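Local coordinates for DUF115 domain-containing protein (Magnetospirillum magneticum AMB-1, PDB 5MU5) that is a Maf glycosyltransferase involved in bacterial flagella formation, probably by glycosylating flagellin, at residues Pro24-Gly27 with Glu28-Val32; Phe97-Asn100 with Ile101-Ala105; Arg626-Phe629 with His630-Ile633. All coordinates share one frame; numbering follows the deposited sequence.

Contact 1 (Pro24-Gly27 with Glu28-Val32); sequences PEMG and ERLRV. With EDO (1,2-ethanediol), chain I.
Four consecutive backbone hydrogen bonds tie P24-G27 to E28-V32 as one short alpha-helix. The first, from E28 N to P24 O, is the shortest at 2.7 Å, and that from L30 N to M26 O is the straightest, with an N-H...O angle of 169°. R29 N reaches E25 O and R31 N reaches G27 O in the same i to i+4 pattern.

Apolar contact between the two halves is modest. M26 CG lies 4.2 Å from L30 CD1, and L30 CG also rests against the M26 carbonyl, 3.4 Å from its O atom. L30 is placed there by a first torsion that sets CG beside its own backbone N (chi1 -75°).

Within 28-32 a salt bridge joins R31 to E28, gripped side-on by NE and NH2. R31 NH2 donates to E28 OE2 at 2.8 Å, using the syn lone pair of that oxygen, and R31 NE reaches the same atom at 3.1 Å. Both donors point at OE2 within the guanidinium plane, though NE meets it 27° out of the carboxylate plane.

At the start of the helix E25 N donates to O1 of a 1,2-ethanediol molecule (3.1 Å), most likely a crystallisation additive.

The buried side of helix 24-32 faces two helices of the N-terminal domain: M26 and L30 pack on F19 of helix 9-22 and on F154 of helix 154-160; the F154 ring also takes R29 in a cation-pi contact.

Contact 2 (Phe97-Asn100 with Ile101-Ala105); sequences FLYN and ILKRA
The methyl CG2 of I101 sits over one face of the F97 ring, a CH-pi contact in which the carbon lies 4.1 Å from the ring centroid, 25° off the normal and displaced toward the CE1-CZ rim. F97 holds CG anti to its backbone N (chi1 170°), while I101 puts CG1 in the crowded position between N and the carbonyl carbon, which leaves CG2 beside the N and close to the ring. CG1 is thereby set against the L98 carbonyl, 3.4 Å from its O atom.

One residue on, L98 and L102 meet at an oblique angle through one methyl each, CD1 to CD1 at 3.7 Å. These pairs mark the apolar side of helix 92-107, an alpha-helix of the Maf N-terminal domain, whose backbone bonds run i to i+4 from I101 N to F97 O (3.0 Å) through R104 N to N100 O. Helix 589-609 meets this side: F97 touches A601 and Y605, and both leucines lie on Y608.

On the exposed side the aliphatic stem of K103 crosses the Y99 ring obliquely, its CD 3.9 Å from Y99 CE1, while K103 NZ forms a salt bridge with D107. N100 and R104 instead send their polar ends to helix 618-646, N100 ND2 donating to E628 OE1 and R104 NH1 pairing with E628 OE2 and D627 OD2.

Contact 3 (Arg626-Phe629 with His630-Ile633); sequences RDEF and HQMI
F629 and M632 meet on the packed side of helix 618-646, part of the helical bundle domain of Maf glycosyltransferases. F629 carries its ring outward from the helix, with CG anti to the backbone N (chi1 -169°), and the M632 methyl CE approaches it obliquely, 3.9 Å from CE1. The bundle closes round them: Y605 of helix 589-609 and M561 of helix 546-564 touch F629, and L598 touches both M632 and I633. An alanine at F629 would remove the ring and is likely to open a gap beside M632 CE, Y605 and M561.

The looser, solvent-exposed side is that of Q631, whose amide makes only distant contacts here. Its NE2 is 3.8 Å from D627 OD2, with amide and carboxylate planes nearly perpendicular at 87°. D627 and E628 have a stronger partner in R104 of helix 92-107.

Elsewhere on the helix R626 and H630 cross obliquely, with guanidinium and imidazole planes 55° apart, and R626 forms salt bridges through NE with E623 and through NH1 with D562. The edge of the H630 ring faces the R626 carbonyl, CD2 lying 3.6 Å from R626 O.

Contacts 2 and 3 are far apart in sequence but adjacent in space, their centres about 11 Å apart. A forked salt bridge joins them: R104 NH1 reaches E628 OE2 at 2.7 Å and D627 OD2 at 2.8 Å. Beside it the F97 ring packs on the backbone of 626-629, with CE1 3.5 Å from F629 N, so charged and apolar contacts together bind a helix of the N-terminal domain to the C-terminal helical bundle. Contact 1 belongs to the same N-terminal domain as contact 2, yet its nearest atoms are about 37 Å from contact 2 and about 33 Å from contact 3. Its ethanediol is therefore remote from that interface.

Contact 1 (Pro24-Gly27 with Glu28-Val32)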
ATOM      1  N   PRO A  24     -22.397  17.136   1.169  1.00 45.67           N
ATOM      2  CA  PRO A  24     -23.282  17.810   0.190  1.00 47.39           C
ATOM      3  C   PRO A  24     -23.740  16.971  -0.997  1.00 45.99           C
ATOM      4  O   PRO A  24     -24.939  16.982  -1.334  1.00 45.01           O
ATOM      5  CB  PRO A  24     -22.479  19.052  -0.258  1.00 46.11           C
ATOM      6  CG  PRO A  24     -21.388  19.201   0.730  1.00 47.89           C
ATOM      7  CD  PRO A  24     -21.120  17.853   1.353  1.00 46.13           C
ATOM      8  N   GLU A  25     -22.815  16.266  -1.631  1.00 46.16           N
ATOM      9  CA  GLU A  25     -23.174  15.425  -2.784  1.00 47.88           C
ATOM     10  C   GLU A  25     -24.219  14.386  -2.398  1.00 44.39           C
ATOM     11  O   GLU A  25     -25.128  14.107  -3.162  1.00 44.60           O
ATOM     12  CB  GLU A  25     -21.939  14.742  -3.394  1.00 53.31           C
ATOM     13  CG  GLU A  25     -21.055  15.667  -4.236  1.00 59.50           C
ATOM     14  CD  GLU A  25     -19.817  14.973  -4.808  1.00 66.70           C
ATOM     15  OE1 GLU A  25     -18.885  15.695  -5.239  1.00 70.62           O
ATOM     16  OE2 GLU A  25     -19.766  13.711  -4.834  1.00 71.14           O
ATOM     17  N   MET A  26     -24.112  13.826  -1.204  1.00 42.05           N
ATOM     18  CA  MET A  26     -25.086  12.847  -0.750  1.00 41.44           C
ATOM     19  C   MET A  26     -26.419  13.543  -0.461  1.00 40.55           C
ATOM     20  O   MET A  26     -27.501  13.024  -0.780  1.00 38.14           O
ATOM     21  CB  MET A  26     -24.580  12.163   0.516  1.00 43.98           C
ATOM     22  CG  MET A  26     -25.457  11.019   0.999  1.00 46.34           C
ATOM     23  SD  MET A  26     -25.516   9.660  -0.185  1.00 52.13           S
ATOM     24  CE  MET A  26     -23.806   9.106  -0.167  1.00 48.61           C
ATOM     25  N   GLY A  27     -26.320  14.723   0.147  1.00 38.94           N
ATOM     26  CA  GLY A  27     -27.474  15.548   0.453  1.00 40.12           C
ATOM     27  C   GLY A  27     -28.201  15.907  -0.820  1.00 41.69           C
ATOM     28  O   GLY A  27     -29.426  15.840  -0.870  1.00 38.96           O
ATOM     29  N   GLU A  28     -27.449  16.249  -1.867  1.00 43.27           N
ATOM     30  CA  GLU A  28     -28.089  16.666  -3.109  1.00 47.93           C
ATOM     31  C   GLU A  28     -28.838  15.478  -3.722  1.00 46.10           C
ATOM     32  O   GLU A  28     -29.952  15.600  -4.211  1.00 46.67           O
ATOM     33  CB  GLU A  28     -27.080  17.274  -4.086  1.00 49.70           C
ATOM     34  CG  GLU A  28     -27.707  17.917  -5.319  1.00 55.57           C
ATOM     35  CD  GLU A  28     -28.856  18.884  -5.009  1.00 58.42           C
ATOM     36  OE1 GLU A  28     -28.726  19.710  -4.079  1.00 60.78           O
ATOM     37  OE2 GLU A  28     -29.894  18.825  -5.711  1.00 60.12           O
ATOM     38  N   ARG A  29     -28.244  14.314  -3.618  1.00 44.12           N
ATOM     39  CA  ARG A  29     -28.861  13.119  -4.124  1.00 45.44           C
ATOM     40  C   ARG A  29     -30.120  12.762  -3.315  1.00 43.93           C
ATOM     41  O   ARG A  29     -31.159  12.428  -3.880  1.00 44.51           O
ATOM     42  CB  ARG A  29     -27.831  11.996  -4.091  1.00 48.75           C
ATOM     43  CG  ARG A  29     -28.325  10.748  -4.760  1.00 52.92           C
ATOM     44  CD  ARG A  29     -27.271   9.680  -4.788  1.00 54.92           C
ATOM     45  NE  ARG A  29     -27.878   8.429  -5.230  1.00 57.76           N
ATOM     46  CZ  ARG A  29     -27.241   7.263  -5.265  1.00 55.10           C
ATOM     47  NH1 ARG A  29     -25.963   7.181  -4.895  1.00 48.87           N
ATOM     48  NH2 ARG A  29     -27.891   6.186  -5.685  1.00 54.37           N
ATOM     49  N   LEU A  30     -30.033  12.835  -1.996  1.00 41.48           N
ATOM     50  CA  LEU A  30     -31.218  12.644  -1.161  1.00 41.68           C
ATOM     51  C   LEU A  30     -32.356  13.625  -1.473  1.00 40.72           C
ATOM     52  O   LEU A  30     -33.531  13.243  -1.435  1.00 40.89           O
ATOM     53  CB  LEU A  30     -30.855  12.784   0.315  1.00 41.70           C
ATOM     54  CG  LEU A  30     -30.102  11.579   0.872  1.00 42.82           C
ATOM     55  CD1 LEU A  30     -29.434  11.912   2.197  1.00 41.50           C
ATOM     56  CD2 LEU A  30     -31.054  10.391   1.031  1.00 42.80           C
ATOM     57  N   ARG A  31     -32.015  14.878  -1.773  1.00 38.78           N
ATOM     58  CA  ARG A  31     -33.017  15.909  -2.014  1.00 40.05           C
ATOM     59  C   ARG A  31     -33.903  15.564  -3.212  1.00 41.82           C
ATOM     60  O   ARG A  31     -35.095  15.775  -3.162  1.00 42.14           O
ATOM     61  CB  ARG A  31     -32.341  17.279  -2.255  1.00 40.04           C
ATOM     62  CG  ARG A  31     -33.266  18.476  -2.163  1.00 41.16           C
ATOM     63  CD  ARG A  31     -32.574  19.815  -2.472  1.00 43.07           C
ATOM     64  NE  ARG A  31     -32.142  19.833  -3.868  1.00 43.83           N
ATOM     65  CZ  ARG A  31     -32.860  20.281  -4.887  1.00 44.13           C
ATOM     66  NH1 ARG A  31     -34.044  20.859  -4.697  1.00 46.74           N
ATOM     67  NH2 ARG A  31     -32.363  20.180  -6.106  1.00 44.26           N
ATOM     68  N   VAL A  32     -33.317  15.035  -4.289  1.00 43.84           N
ATOM     69  CA  VAL A  32     -34.076  14.773  -5.524  1.00 46.99           C
ATOM     70  C   VAL A  32     -34.492  13.315  -5.710  1.00 46.64           C
ATOM     71  O   VAL A  32     -35.094  12.985  -6.712  1.00 48.24           O
ATOM     72  CB  VAL A  32     -33.300  15.236  -6.795  1.00 48.05           C
ATOM     73  CG1 VAL A  32     -33.066  16.738  -6.764  1.00 49.48           C
ATOM     74  CG2 VAL A  32     -31.974  14.498  -6.954  1.00 46.17           C
TER
HETATM   75  C1  EDO I 708     -19.379  14.890   0.182  1.00 45.23           C
HETATM   76  O1  EDO I 708     -19.875  15.721  -0.862  1.00 44.38           O
HETATM   77  C2  EDO I 708     -19.305  13.534  -0.497  1.00 51.70           C
HETATM   78  O2  EDO I 708     -20.663  13.090  -0.733  1.00 58.63           O

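Contact 2 (Phe97-Asn100 with Ile101-Ala105)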
ATOM      1  N   PHE A  97      10.074  -0.784  22.119  1.00 41.18           N
ATOM      2  CA  PHE A  97       8.951  -0.125  22.737  1.00 40.55           C
ATOM      3  C   PHE A  97       7.978  -1.162  23.297  1.00 39.38           C
ATOM      4  O   PHE A  97       7.545  -1.058  24.449  1.00 36.60           O
ATOM      5  CB  PHE A  97       8.236   0.784  21.721  1.00 37.42           C
ATOM      6  CG  PHE A  97       6.915   1.318  22.203  1.00 36.12           C
ATOM      7  CD1 PHE A  97       6.859   2.307  23.172  1.00 38.64           C
ATOM      8  CD2 PHE A  97       5.730   0.844  21.680  1.00 36.36           C
ATOM      9  CE1 PHE A  97       5.643   2.810  23.612  1.00 38.05           C
ATOM     10  CE2 PHE A  97       4.512   1.329  22.115  1.00 36.85           C
ATOM     11  CZ  PHE A  97       4.468   2.313  23.087  1.00 37.30           C
ATOM     12  N   LEU A  98       7.615  -2.126  22.456  1.00 38.97           N
ATOM     13  CA  LEU A  98       6.617  -3.121  22.818  1.00 41.78           C
ATOM     14  C   LEU A  98       7.140  -3.955  23.957  1.00 40.60           C
ATOM     15  O   LEU A  98       6.448  -4.193  24.940  1.00 38.96           O
ATOM     16  CB  LEU A  98       6.263  -4.028  21.633  1.00 43.51           C
ATOM     17  CG  LEU A  98       5.274  -5.167  21.937  1.00 44.16           C
ATOM     18  CD1 LEU A  98       3.978  -4.627  22.513  1.00 45.09           C
ATOM     19  CD2 LEU A  98       4.969  -5.978  20.691  1.00 44.24           C
ATOM     20  N   TYR A  99       8.383  -4.385  23.836  1.00 41.90           N
ATOM     21  CA  TYR A  99       8.985  -5.180  24.908  1.00 43.58           C
ATOM     22  C   TYR A  99       8.895  -4.420  26.246  1.00 43.63           C
ATOM     23  O   TYR A  99       8.498  -5.009  27.276  1.00 44.71           O
ATOM     24  CB  TYR A  99      10.440  -5.546  24.565  1.00 44.40           C
ATOM     25  CG  TYR A  99      11.114  -6.398  25.605  1.00 48.39           C
ATOM     26  CD1 TYR A  99      11.797  -5.817  26.667  1.00 49.00           C
ATOM     27  CD2 TYR A  99      11.065  -7.788  25.533  1.00 50.41           C
ATOM     28  CE1 TYR A  99      12.405  -6.592  27.627  1.00 52.29           C
ATOM     29  CE2 TYR A  99      11.678  -8.573  26.492  1.00 51.81           C
ATOM     30  CZ  TYR A  99      12.343  -7.965  27.537  1.00 54.28           C
ATOM     31  OH  TYR A  99      12.962  -8.721  28.504  1.00 61.90           O
ATOM     32  N   ASN A 100       9.209  -3.117  26.232  1.00 40.28           N
ATOM     33  CA  ASN A 100       9.230  -2.357  27.482  1.00 41.88           C
ATOM     34  C   ASN A 100       7.880  -2.148  28.116  1.00 40.46           C
ATOM     35  O   ASN A 100       7.756  -2.293  29.325  1.00 40.01           O
ATOM     36  CB  ASN A 100       9.916  -1.003  27.333  1.00 42.68           C
ATOM     37  CG  ASN A 100      11.416  -1.124  27.150  1.00 42.91           C
ATOM     38  OD1 ASN A 100      11.974  -2.213  27.131  1.00 44.91           O
ATOM     39  ND2 ASN A 100      12.066   0.001  26.983  1.00 43.36           N
ATOM     40  N   ILE A 101       6.867  -1.805  27.326  1.00 39.97           N
ATOM     41  CA  ILE A 101       5.567  -1.593  27.920  1.00 39.71           C
ATOM     42  C   ILE A 101       5.052  -2.885  28.542  1.00 41.18           C
ATOM     43  O   ILE A 101       4.467  -2.860  29.611  1.00 41.68           O
ATOM     44  CB  ILE A 101       4.519  -0.970  26.960  1.00 40.44           C
ATOM     45  CG1 ILE A 101       4.104  -1.938  25.838  1.00 42.46           C
ATOM     46  CG2 ILE A 101       5.009   0.387  26.461  1.00 39.86           C
ATOM     47  CD1 ILE A 101       3.007  -1.394  24.951  1.00 42.14           C
ATOM     48  N   LEU A 102       5.285  -4.014  27.889  1.00 42.53           N
ATOM     49  CA  LEU A 102       4.798  -5.288  28.413  1.00 43.93           C
ATOM     50  C   LEU A 102       5.540  -5.747  29.643  1.00 44.83           C
ATOM     51  O   LEU A 102       4.923  -6.242  30.602  1.00 47.46           O
ATOM     52  CB  LEU A 102       4.880  -6.368  27.341  1.00 42.96           C
ATOM     53  CG  LEU A 102       3.972  -6.104  26.156  1.00 41.53           C
ATOM     54  CD1 LEU A 102       4.164  -7.247  25.178  1.00 41.42           C
ATOM     55  CD2 LEU A 102       2.517  -5.976  26.590  1.00 41.85           C
ATOM     56  N   LYS A 103       6.858  -5.596  29.613  1.00 42.84           N
ATOM     57  CA  LYS A 103       7.668  -5.951  30.754  1.00 42.55           C
ATOM     58  C   LYS A 103       7.280  -5.118  32.001  1.00 42.80           C
ATOM     59  O   LYS A 103       7.084  -5.674  33.082  1.00 43.95           O
ATOM     60  CB  LYS A 103       9.131  -5.777  30.413  1.00 43.14           C
ATOM     61  CG  LYS A 103      10.044  -6.012  31.587  1.00 48.16           C
ATOM     62  CD  LYS A 103      11.479  -5.634  31.255  1.00 51.25           C
ATOM     63  CE  LYS A 103      12.336  -5.601  32.519  1.00 55.21           C
ATOM     64  NZ  LYS A 103      12.151  -6.841  33.328  1.00 56.76           N
ATOM     65  N   ARG A 104       7.171  -3.800  31.850  1.00 41.29           N
ATOM     66  CA  ARG A 104       6.803  -2.932  32.973  1.00 42.85           C
ATOM     67  C   ARG A 104       5.395  -3.232  33.514  1.00 45.04           C
ATOM     68  O   ARG A 104       5.169  -3.242  34.739  1.00 47.33           O
ATOM     69  CB  ARG A 104       6.912  -1.473  32.579  1.00 42.26           C
ATOM     70  CG  ARG A 104       8.349  -0.976  32.477  1.00 43.06           C
ATOM     71  CD  ARG A 104       8.417   0.419  31.865  1.00 42.40           C
ATOM     72  NE  ARG A 104       7.792   1.429  32.717  1.00 42.26           N
ATOM     73  CZ  ARG A 104       7.822   2.747  32.502  1.00 42.29           C
ATOM     74  NH1 ARG A 104       8.449   3.265  31.450  1.00 41.76           N
ATOM     75  NH2 ARG A 104       7.219   3.561  33.348  1.00 42.56           N
ATOM     76  N   ALA A 105       4.455  -3.481  32.607  1.00 42.87           N
ATOM     77  CA  ALA A 105       3.117  -3.892  33.008  1.00 45.06           C
ATOM     78  C   ALA A 105       3.136  -5.209  33.784  1.00 45.57           C
ATOM     79  O   ALA A 105       2.556  -5.285  34.859  1.00 43.48           O
ATOM     80  CB  ALA A 105       2.205  -4.022  31.805  1.00 45.75           C
TER

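Contact 3 (Arg626-Phe629 with His630-Ile633)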
ATOM      1  N   ARG A 626       2.828   6.170  27.909  1.00 38.78           N
ATOM      2  CA  ARG A 626       3.221   7.545  27.704  1.00 41.31           C
ATOM      3  C   ARG A 626       4.717   7.665  27.865  1.00 41.01           C
ATOM      4  O   ARG A 626       5.401   8.227  27.024  1.00 40.83           O
ATOM      5  CB  ARG A 626       2.513   8.463  28.700  1.00 43.05           C
ATOM      6  CG  ARG A 626       2.683   9.951  28.425  1.00 45.17           C
ATOM      7  CD  ARG A 626       2.385  10.804  29.660  1.00 46.54           C
ATOM      8  NE  ARG A 626       3.305  10.436  30.726  1.00 50.82           N
ATOM      9  CZ  ARG A 626       4.606  10.743  30.760  1.00 52.60           C
ATOM     10  NH1 ARG A 626       5.174  11.454  29.793  1.00 54.59           N
ATOM     11  NH2 ARG A 626       5.354  10.308  31.762  1.00 54.08           N
ATOM     12  N   ASP A 627       5.223   7.105  28.941  1.00 42.36           N
ATOM     13  CA  ASP A 627       6.632   7.245  29.261  1.00 46.64           C
ATOM     14  C   ASP A 627       7.530   6.542  28.228  1.00 46.57           C
ATOM     15  O   ASP A 627       8.517   7.110  27.781  1.00 44.27           O
ATOM     16  CB  ASP A 627       6.891   6.680  30.650  1.00 49.25           C
ATOM     17  CG  ASP A 627       8.276   6.954  31.124  1.00 51.53           C
ATOM     18  OD1 ASP A 627       8.757   8.082  30.917  1.00 58.86           O
ATOM     19  OD2 ASP A 627       8.890   6.046  31.708  1.00 54.09           O
ATOM     20  N   GLU A 628       7.178   5.310  27.858  1.00 46.31           N
ATOM     21  CA  GLU A 628       7.934   4.571  26.856  1.00 44.61           C
ATOM     22  C   GLU A 628       7.788   5.182  25.476  1.00 44.00           C
ATOM     23  O   GLU A 628       8.726   5.149  24.693  1.00 45.80           O
ATOM     24  CB  GLU A 628       7.532   3.105  26.832  1.00 43.99           C
ATOM     25  CG  GLU A 628       7.939   2.365  28.100  1.00 46.91           C
ATOM     26  CD  GLU A 628       9.452   2.259  28.308  1.00 48.61           C
ATOM     27  OE1 GLU A 628      10.227   2.423  27.327  1.00 47.13           O
ATOM     28  OE2 GLU A 628       9.870   1.995  29.470  1.00 52.48           O
ATOM     29  N   PHE A 629       6.629   5.753  25.175  1.00 44.33           N
ATOM     30  CA  PHE A 629       6.457   6.418  23.897  1.00 44.63           C
ATOM     31  C   PHE A 629       7.464   7.572  23.793  1.00 45.68           C
ATOM     32  O   PHE A 629       8.075   7.758  22.744  1.00 44.87           O
ATOM     33  CB  PHE A 629       5.018   6.893  23.742  1.00 44.08           C
ATOM     34  CG  PHE A 629       4.666   7.362  22.360  1.00 45.60           C
ATOM     35  CD1 PHE A 629       4.368   6.444  21.354  1.00 47.55           C
ATOM     36  CD2 PHE A 629       4.590   8.726  22.067  1.00 49.18           C
ATOM     37  CE1 PHE A 629       4.030   6.867  20.073  1.00 48.82           C
ATOM     38  CE2 PHE A 629       4.243   9.155  20.787  1.00 50.89           C
ATOM     39  CZ  PHE A 629       3.968   8.223  19.787  1.00 48.80           C
ATOM     40  N   HIS A 630       7.638   8.319  24.890  1.00 46.65           N
ATOM     41  CA  HIS A 630       8.653   9.383  24.982  1.00 48.76           C
ATOM     42  C   HIS A 630      10.081   8.878  24.832  1.00 47.42           C
ATOM     43  O   HIS A 630      10.883   9.488  24.121  1.00 46.26           O
ATOM     44  CB  HIS A 630       8.549  10.147  26.303  1.00 52.51           C
ATOM     45  CG  HIS A 630       7.727  11.385  26.218  1.00 59.43           C
ATOM     46  ND1 HIS A 630       8.290  12.641  26.128  1.00 63.72           N
ATOM     47  CD2 HIS A 630       6.384  11.567  26.190  1.00 66.45           C
ATOM     48  CE1 HIS A 630       7.329  13.545  26.057  1.00 68.62           C
ATOM     49  NE2 HIS A 630       6.163  12.920  26.095  1.00 70.04           N
ATOM     50  N   GLN A 631      10.425   7.801  25.531  1.00 46.30           N
ATOM     51  CA  GLN A 631      11.754   7.228  25.371  1.00 49.29           C
ATOM     52  C   GLN A 631      11.979   6.820  23.915  1.00 48.01           C
ATOM     53  O   GLN A 631      13.051   7.055  23.373  1.00 50.19           O
ATOM     54  CB  GLN A 631      12.000   6.055  26.313  1.00 53.64           C
ATOM     55  CG  GLN A 631      12.396   6.485  27.723  1.00 61.40           C
ATOM     56  CD  GLN A 631      12.615   5.309  28.679  1.00 67.30           C
ATOM     57  OE1 GLN A 631      13.097   4.235  28.286  1.00 67.31           O
ATOM     58  NE2 GLN A 631      12.260   5.511  29.948  1.00 72.21           N
ATOM     59  N   MET A 632      10.966   6.242  23.275  1.00 44.77           N
ATOM     60  CA  MET A 632      11.083   5.866  21.876  1.00 45.08           C
ATOM     61  C   MET A 632      11.348   7.093  21.005  1.00 46.04           C
ATOM     62  O   MET A 632      12.250   7.087  20.154  1.00 43.47           O
ATOM     63  CB  MET A 632       9.816   5.184  21.390  1.00 45.11           C
ATOM     64  CG  MET A 632       9.941   4.566  20.013  1.00 46.04           C
ATOM     65  SD  MET A 632       8.416   3.821  19.434  1.00 46.48           S
ATOM     66  CE  MET A 632       7.472   5.294  19.075  1.00 48.82           C
ATOM     67  N   ILE A 633      10.560   8.138  21.221  1.00 45.26           N
ATOM     68  CA  ILE A 633      10.715   9.364  20.451  1.00 45.33           C
ATOM     69  C   ILE A 633      12.084  10.005  20.709  1.00 46.39           C
ATOM     70  O   ILE A 633      12.687  10.550  19.788  1.00 45.80           O
ATOM     71  CB  ILE A 633       9.504  10.295  20.664  1.00 43.59           C
ATOM     72  CG1 ILE A 633       8.374   9.760  19.785  1.00 43.83           C
ATOM     73  CG2 ILE A 633       9.840  11.731  20.297  1.00 43.88           C
ATOM     74  CD1 ILE A 633       7.033  10.427  19.951  1.00 47.63           C
TER